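PDB 3BRS: periplasmic binding protein/LacI transcriptional regulator from Clostridium phytofermentans, which probably binds a sugar outside the cell membrane and delivers it to a transport system, as related periplasmic binding proteins do. Local coordinates for residues I69-A74 and I91-I96; E77-A82 and S98-D103. All blocks are in the same frame, centred on the assembly; numbering follows the deposited sequence.

Contact 1: residues I69-A74 and I91-I96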
loop_
_atom_site.group_PDB
_atom_site.type_symbol
_atom_site.label_atom_id
_atom_site.label_comp_id
_atom_site.label_asym_id
_atom_site.label_seq_id
_atom_site.Cartn_x
_atom_site.Cartn_y
_atom_site.Cartn_z
ATOM N N ILE A 69 -14.524 -3.675 12.845
ATOM C CA ILE A 69 -13.110 -4.010 12.667
ATOM C C ILE A 69 -12.679 -3.275 11.414
ATOM O O ILE A 69 -13.393 -3.341 10.392
ATOM C CB ILE A 69 -12.985 -5.519 12.434
ATOM C CG1 ILE A 69 -12.895 -6.282 13.773
ATOM C CG2 ILE A 69 -11.839 -5.859 11.409
ATOM C CD1 ILE A 69 -13.281 -7.852 13.591
ATOM N N LEU A 70 -11.557 -2.545 11.459
ATOM C CA LEU A 70 -11.006 -1.936 10.231
ATOM C C LEU A 70 -9.847 -2.806 9.749
ATOM O O LEU A 70 -8.971 -3.105 10.548
ATOM C CB LEU A 70 -10.457 -0.512 10.474
ATOM C CG LEU A 70 -11.465 0.462 11.054
ATOM C CD1 LEU A 70 -11.612 0.255 12.546
ATOM C CD2 LEU A 70 -10.869 1.766 10.778
ATOM N N LEU A 71 -9.762 -3.145 8.457
ATOM C CA LEU A 71 -8.887 -4.218 8.138
ATOM C C LEU A 71 -8.179 -3.856 6.898
ATOM O O LEU A 71 -8.853 -3.484 5.931
ATOM C CB LEU A 71 -9.700 -5.520 7.945
ATOM C CG LEU A 71 -8.955 -6.697 7.332
ATOM C CD1 LEU A 71 -7.749 -7.164 8.213
ATOM C CD2 LEU A 71 -9.974 -7.835 7.079
ATOM N N ALA A 72 -6.839 -3.962 6.909
ATOM C CA ALA A 72 -6.046 -3.827 5.647
ATOM C C ALA A 72 -5.690 -5.268 5.318
ATOM O O ALA A 72 -5.018 -5.929 6.099
ATOM C CB ALA A 72 -4.841 -2.918 5.815
ATOM N N ALA A 73 -6.299 -5.804 4.238
ATOM C CA ALA A 73 -6.279 -7.265 4.020
ATOM C C ALA A 73 -4.899 -7.638 3.531
ATOM O O ALA A 73 -4.430 -7.218 2.440
ATOM C CB ALA A 73 -7.317 -7.630 2.993
ATOM N N ALA A 74 -4.252 -8.547 4.226
ATOM C CA ALA A 74 -2.903 -8.971 3.755
ATOM C C ALA A 74 -2.925 -9.650 2.372
ATOM O O ALA A 74 -1.987 -9.564 1.611
ATOM C CB ALA A 74 -2.189 -9.846 4.800
ATOM N N ILE A 91 -20.448 -7.751 13.558
ATOM C CA ILE A 91 -19.434 -6.653 13.450
ATOM C C ILE A 91 -19.395 -5.996 12.050
ATOM O O ILE A 91 -19.424 -6.678 11.003
ATOM C CB ILE A 91 -17.993 -7.214 13.808
ATOM C CG1 ILE A 91 -18.025 -7.848 15.209
ATOM C CG2 ILE A 91 -17.011 -6.081 13.880
ATOM C CD1 ILE A 91 -16.860 -8.797 15.488
ATOM N N LYS A 92 -19.296 -4.665 12.047
ATOM C CA LYS A 92 -19.117 -3.864 10.839
ATOM C C LYS A 92 -17.680 -4.042 10.293
ATOM O O LYS A 92 -16.714 -4.043 11.061
ATOM C CB LYS A 92 -19.337 -2.379 11.248
ATOM C CG LYS A 92 -20.741 -2.025 11.741
ATOM C CD LYS A 92 -21.692 -1.956 10.553
ATOM C CE LYS A 92 -22.883 -2.892 10.668
ATOM N NZ LYS A 92 -23.846 -2.372 11.656
ATOM N N LEU A 93 -17.516 -4.199 8.981
ATOM C CA LEU A 93 -16.221 -4.275 8.402
ATOM C C LEU A 93 -15.970 -3.030 7.561
ATOM O O LEU A 93 -16.674 -2.825 6.566
ATOM C CB LEU A 93 -16.094 -5.530 7.535
ATOM C CG LEU A 93 -14.802 -5.771 6.776
ATOM C CD1 LEU A 93 -13.541 -5.717 7.684
ATOM C CD2 LEU A 93 -14.928 -7.096 6.143
ATOM N N ILE A 94 -14.967 -2.240 7.923
ATOM C CA ILE A 94 -14.325 -1.241 7.016
ATOM C C ILE A 94 -13.049 -1.798 6.447
ATOM O O ILE A 94 -12.155 -2.271 7.183
ATOM C CB ILE A 94 -13.948 0.101 7.766
ATOM C CG1 ILE A 94 -15.112 0.612 8.478
ATOM C CG2 ILE A 94 -13.360 1.257 6.828
ATOM C CD1 ILE A 94 -16.329 0.526 7.669
ATOM N N VAL A 95 -12.940 -1.820 5.130
ATOM C CA VAL A 95 -11.641 -2.148 4.555
ATOM C C VAL A 95 -10.820 -0.857 4.353
ATOM O O VAL A 95 -11.323 0.076 3.805
ATOM C CB VAL A 95 -11.714 -2.987 3.376
ATOM C CG1 VAL A 95 -10.380 -2.884 2.620
ATOM C CG2 VAL A 95 -12.005 -4.473 3.808
ATOM N N ILE A 96 -9.591 -0.801 4.906
ATOM C CA ILE A 96 -8.720 0.343 4.692
ATOM C C ILE A 96 -7.446 -0.049 3.836
ATOM O O ILE A 96 -6.874 -1.135 3.982
ATOM C CB ILE A 96 -8.258 0.850 6.012
ATOM C CG1 ILE A 96 -7.823 -0.346 6.845
ATOM C CG2 ILE A 96 -9.321 1.813 6.663
ATOM C CD1 ILE A 96 -6.856 0.035 7.983
#
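Neighbouring parallel strands of a beta-alpha-beta unit meet here, inside the six-stranded parallel sheet of one lobe of a periplasmic-binding-protein fold. On the face that carries Ile69, Leu71, Leu93 and Val95, Leu93 reaches both neighbours across the strand gap: with CG anti to the backbone N (chi1 177°), it sends CD1 obliquely between them. Leu93 CD1 lies 3.9 Å from Leu71 CB and 4.1 Å from Ile69 CG2. Ile91, just before its strand, turns CG2 to Ile69, with Ile91 CG2 3.6 Å from Ile69 N and the two side chains crossing obliquely. On the reverse face Leu70 and Ile94 lie side by side and point the same way, Leu70 CG being 4.1 Å from Ile94 CB. Helix 51-63 packs over the Ile69 and Leu71 side, while helix 246-262 touches Ile94 and Ile96. The backbones are laced by four hydrogen bonds, from Ile69 N to Lys92 O, Ile94 N to Ile69 O, Leu71 N to Ile94 O and Ile96 N to Leu71 O. In the last, Ile96 N lies 3.0 Å from Leu71 O, well above the carbonyl plane, and Ile96 CG1 is 3.4 Å from the same oxygen.

Contact 2: residues E77-A82 and S98-D103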
loop_
_atom_site.group_PDB
_atom_site.type_symbol
_atom_site.label_atom_id
_atom_site.label_comp_id
_atom_site.label_asym_id
_atom_site.label_seq_id
_atom_site.Cartn_x
_atom_site.Cartn_y
_atom_site.Cartn_z
ATOM N N GLU A 77 -6.992 -12.876 -1.855
ATOM C CA GLU A 77 -7.907 -14.069 -1.776
ATOM C C GLU A 77 -8.069 -14.793 -0.407
ATOM O O GLU A 77 -9.121 -15.372 -0.130
ATOM C CB GLU A 77 -7.433 -15.032 -2.835
ATOM C CG GLU A 77 -7.634 -14.438 -4.250
ATOM C CD GLU A 77 -6.887 -15.175 -5.328
ATOM O OE1 GLU A 77 -7.272 -15.038 -6.511
ATOM O OE2 GLU A 77 -5.899 -15.873 -5.006
ATOM N N LYS A 78 -7.054 -14.724 0.472
ATOM C CA LYS A 78 -6.986 -15.632 1.648
ATOM C C LYS A 78 -7.350 -15.030 2.954
ATOM O O LYS A 78 -7.776 -15.772 3.853
ATOM C CB LYS A 78 -5.611 -16.294 1.757
ATOM C CG LYS A 78 -4.942 -16.407 0.325
ATOM C CD LYS A 78 -4.272 -17.649 0.138
ATOM C CE LYS A 78 -5.322 -18.603 -0.276
ATOM N NZ LYS A 78 -4.697 -19.474 -1.358
ATOM N N THR A 79 -7.239 -13.689 3.051
ATOM C CA THR A 79 -7.756 -12.925 4.172
ATOM C C THR A 79 -9.277 -13.237 4.535
ATOM O O THR A 79 -9.702 -13.296 5.694
ATOM C CB THR A 79 -7.530 -11.402 3.875
ATOM O OG1 THR A 79 -6.153 -11.160 3.820
ATOM C CG2 THR A 79 -8.057 -10.573 5.015
ATOM N N TYR A 80 -10.053 -13.410 3.485
ATOM C CA TYR A 80 -11.450 -13.719 3.551
ATOM C C TYR A 80 -11.571 -15.021 4.338
ATOM O O TYR A 80 -12.541 -15.232 4.975
ATOM C CB TYR A 80 -11.988 -13.857 2.120
ATOM C CG TYR A 80 -13.399 -14.436 2.013
ATOM C CD1 TYR A 80 -14.489 -13.600 2.002
ATOM C CD2 TYR A 80 -13.626 -15.838 1.864
ATOM C CE1 TYR A 80 -15.815 -14.071 1.910
ATOM C CE2 TYR A 80 -14.991 -16.332 1.755
ATOM C CZ TYR A 80 -16.042 -15.429 1.801
ATOM O OH TYR A 80 -17.332 -15.845 1.718
ATOM N N ASP A 81 -10.589 -15.902 4.313
ATOM C CA ASP A 81 -10.778 -17.141 5.077
ATOM C C ASP A 81 -11.146 -16.827 6.518
ATOM O O ASP A 81 -11.727 -17.663 7.227
ATOM C CB ASP A 81 -9.502 -18.011 5.056
ATOM C CG ASP A 81 -9.215 -18.572 3.667
ATOM O OD1 ASP A 81 -10.201 -18.702 2.905
ATOM O OD2 ASP A 81 -8.043 -18.863 3.330
ATOM N N ALA A 82 -10.766 -15.646 6.982
ATOM C CA ALA A 82 -10.986 -15.364 8.376
ATOM C C ALA A 82 -11.952 -14.217 8.409
ATOM O O ALA A 82 -12.842 -14.210 9.257
ATOM C CB ALA A 82 -9.689 -15.047 9.094
ATOM N N SER A 98 -6.318 -1.845 1.489
ATOM C CA SER A 98 -6.039 -3.005 0.620
ATOM C C SER A 98 -7.170 -3.952 0.687
ATOM O O SER A 98 -7.423 -4.474 1.765
ATOM C CB SER A 98 -4.784 -3.742 1.022
ATOM O OG SER A 98 -4.313 -4.491 -0.106
ATOM N N GLY A 99 -7.893 -4.112 -0.430
ATOM C CA GLY A 99 -9.145 -4.901 -0.413
ATOM C C GLY A 99 -8.992 -6.409 -0.604
ATOM O O GLY A 99 -7.860 -6.960 -0.808
ATOM N N MET A 100 -10.136 -7.081 -0.499
ATOM C CA MET A 100 -10.334 -8.485 -0.916
ATOM C C MET A 100 -11.111 -8.616 -2.302
ATOM O O MET A 100 -11.822 -7.730 -2.726
ATOM C CB MET A 100 -11.080 -9.217 0.158
ATOM C CG MET A 100 -10.274 -9.222 1.525
ATOM S SD MET A 100 -11.124 -9.928 2.963
ATOM C CE MET A 100 -11.917 -8.407 3.329
ATOM N N LYS A 101 -10.937 -9.776 -2.943
ATOM C CA LYS A 101 -11.615 -10.203 -4.127
ATOM C C LYS A 101 -13.045 -10.425 -3.768
ATOM O O LYS A 101 -13.903 -10.297 -4.639
ATOM C CB LYS A 101 -11.051 -11.567 -4.586
ATOM C CG LYS A 101 -11.472 -11.998 -6.018
ATOM C CD LYS A 101 -11.174 -13.494 -6.224
ATOM C CE LYS A 101 -11.409 -14.307 -4.917
ATOM N NZ LYS A 101 -11.135 -15.801 -5.092
ATOM N N GLN A 102 -13.302 -10.818 -2.513
ATOM C CA GLN A 102 -14.674 -11.116 -2.068
ATOM C C GLN A 102 -15.335 -9.820 -1.596
ATOM O O GLN A 102 -14.715 -9.009 -0.901
ATOM C CB GLN A 102 -14.721 -12.214 -0.991
ATOM C CG GLN A 102 -14.046 -13.572 -1.480
ATOM C CD GLN A 102 -12.519 -13.609 -1.191
ATOM O OE1 GLN A 102 -11.857 -12.565 -0.910
ATOM N NE2 GLN A 102 -11.960 -14.810 -1.237
ATOM N N ASP A 103 -16.593 -9.625 -1.974
ATOM C CA ASP A 103 -17.215 -8.331 -1.763
ATOM C C ASP A 103 -17.864 -8.224 -0.396
ATOM O O ASP A 103 -19.083 -8.070 -0.293
ATOM C CB ASP A 103 -18.252 -8.027 -2.841
ATOM C CG ASP A 103 -18.830 -6.653 -2.675
ATOM O OD1 ASP A 103 -18.016 -5.726 -2.417
ATOM O OD2 ASP A 103 -20.079 -6.516 -2.756
HETATM O O HOH W 1 -9.361 -12.240 0.669
#
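Both ends of the Gln102 amide find polar partners where two connecting loops of the lobe meet: one runs from strand 68-71 into the short helix 80-83, the other links strands 92-96 and 107-110. Gln102 NE2 donates to Glu77 O over 3.1 Å, along a lone pair in the carbonyl plane and nearly straight at the hydrogen (164°). The acceptor also lies close to the amide plane of Gln102, so the bond favours one rotation of that group. At the other end, Gln102 OE1 is 3.0 Å from a water that can donate to it, and this same water accepts from Tyr80 N at 3.1 Å. One side chain thus serves a loop carbonyl directly and reaches the backbone N of Tyr80 through water. A bend at chi2 (88°) folds Gln102 back so that its amide lies in an offset stack over the CB/CG end of the Tyr80 ring, their planes 9° apart, while Gln102 CG stands over the ring face toward the rim, 3.7 Å from the Tyr80 centroid in a CH-pi contact. Met100 SD comes within 3.7 Å of Thr79 CG2, the side chains crossing at about a right angle. The hydroxyl of Thr79 is engaged by the backbone N of Asp75. Toward the surface, Glu77 CG packs on Lys101 CE, but the charges stay beyond salt-bridge distance, with Glu77 OE1 4.2 Å from Lys101 NZ. Helix 51-63 flanks the first loop through Gln54 and Asn55, and both loops follow the C-terminal ends of adjacent parallel strands.

In the fold
Contact 1 is buried sheet interior and contact 2 lies at the surface, their centres about 10 Å apart, yet both join parts of the same beta-alpha-beta unit, in which strand 68-71 leads into helix 80-83 and then strand 92-96. The four segments alternate along the sequence. Regular backbone bonding and branched aliphatic side chains join the strands; beyond their C-terminal ends the loops use mainly a side-chain amide, a water and an aromatic face, together with a methionine sulfur. The two regions merge at Ala73, where Ala73 N probably bonds to Ser98 O at 3.0 Å and Ala73 CB packs against Thr79 and Met100.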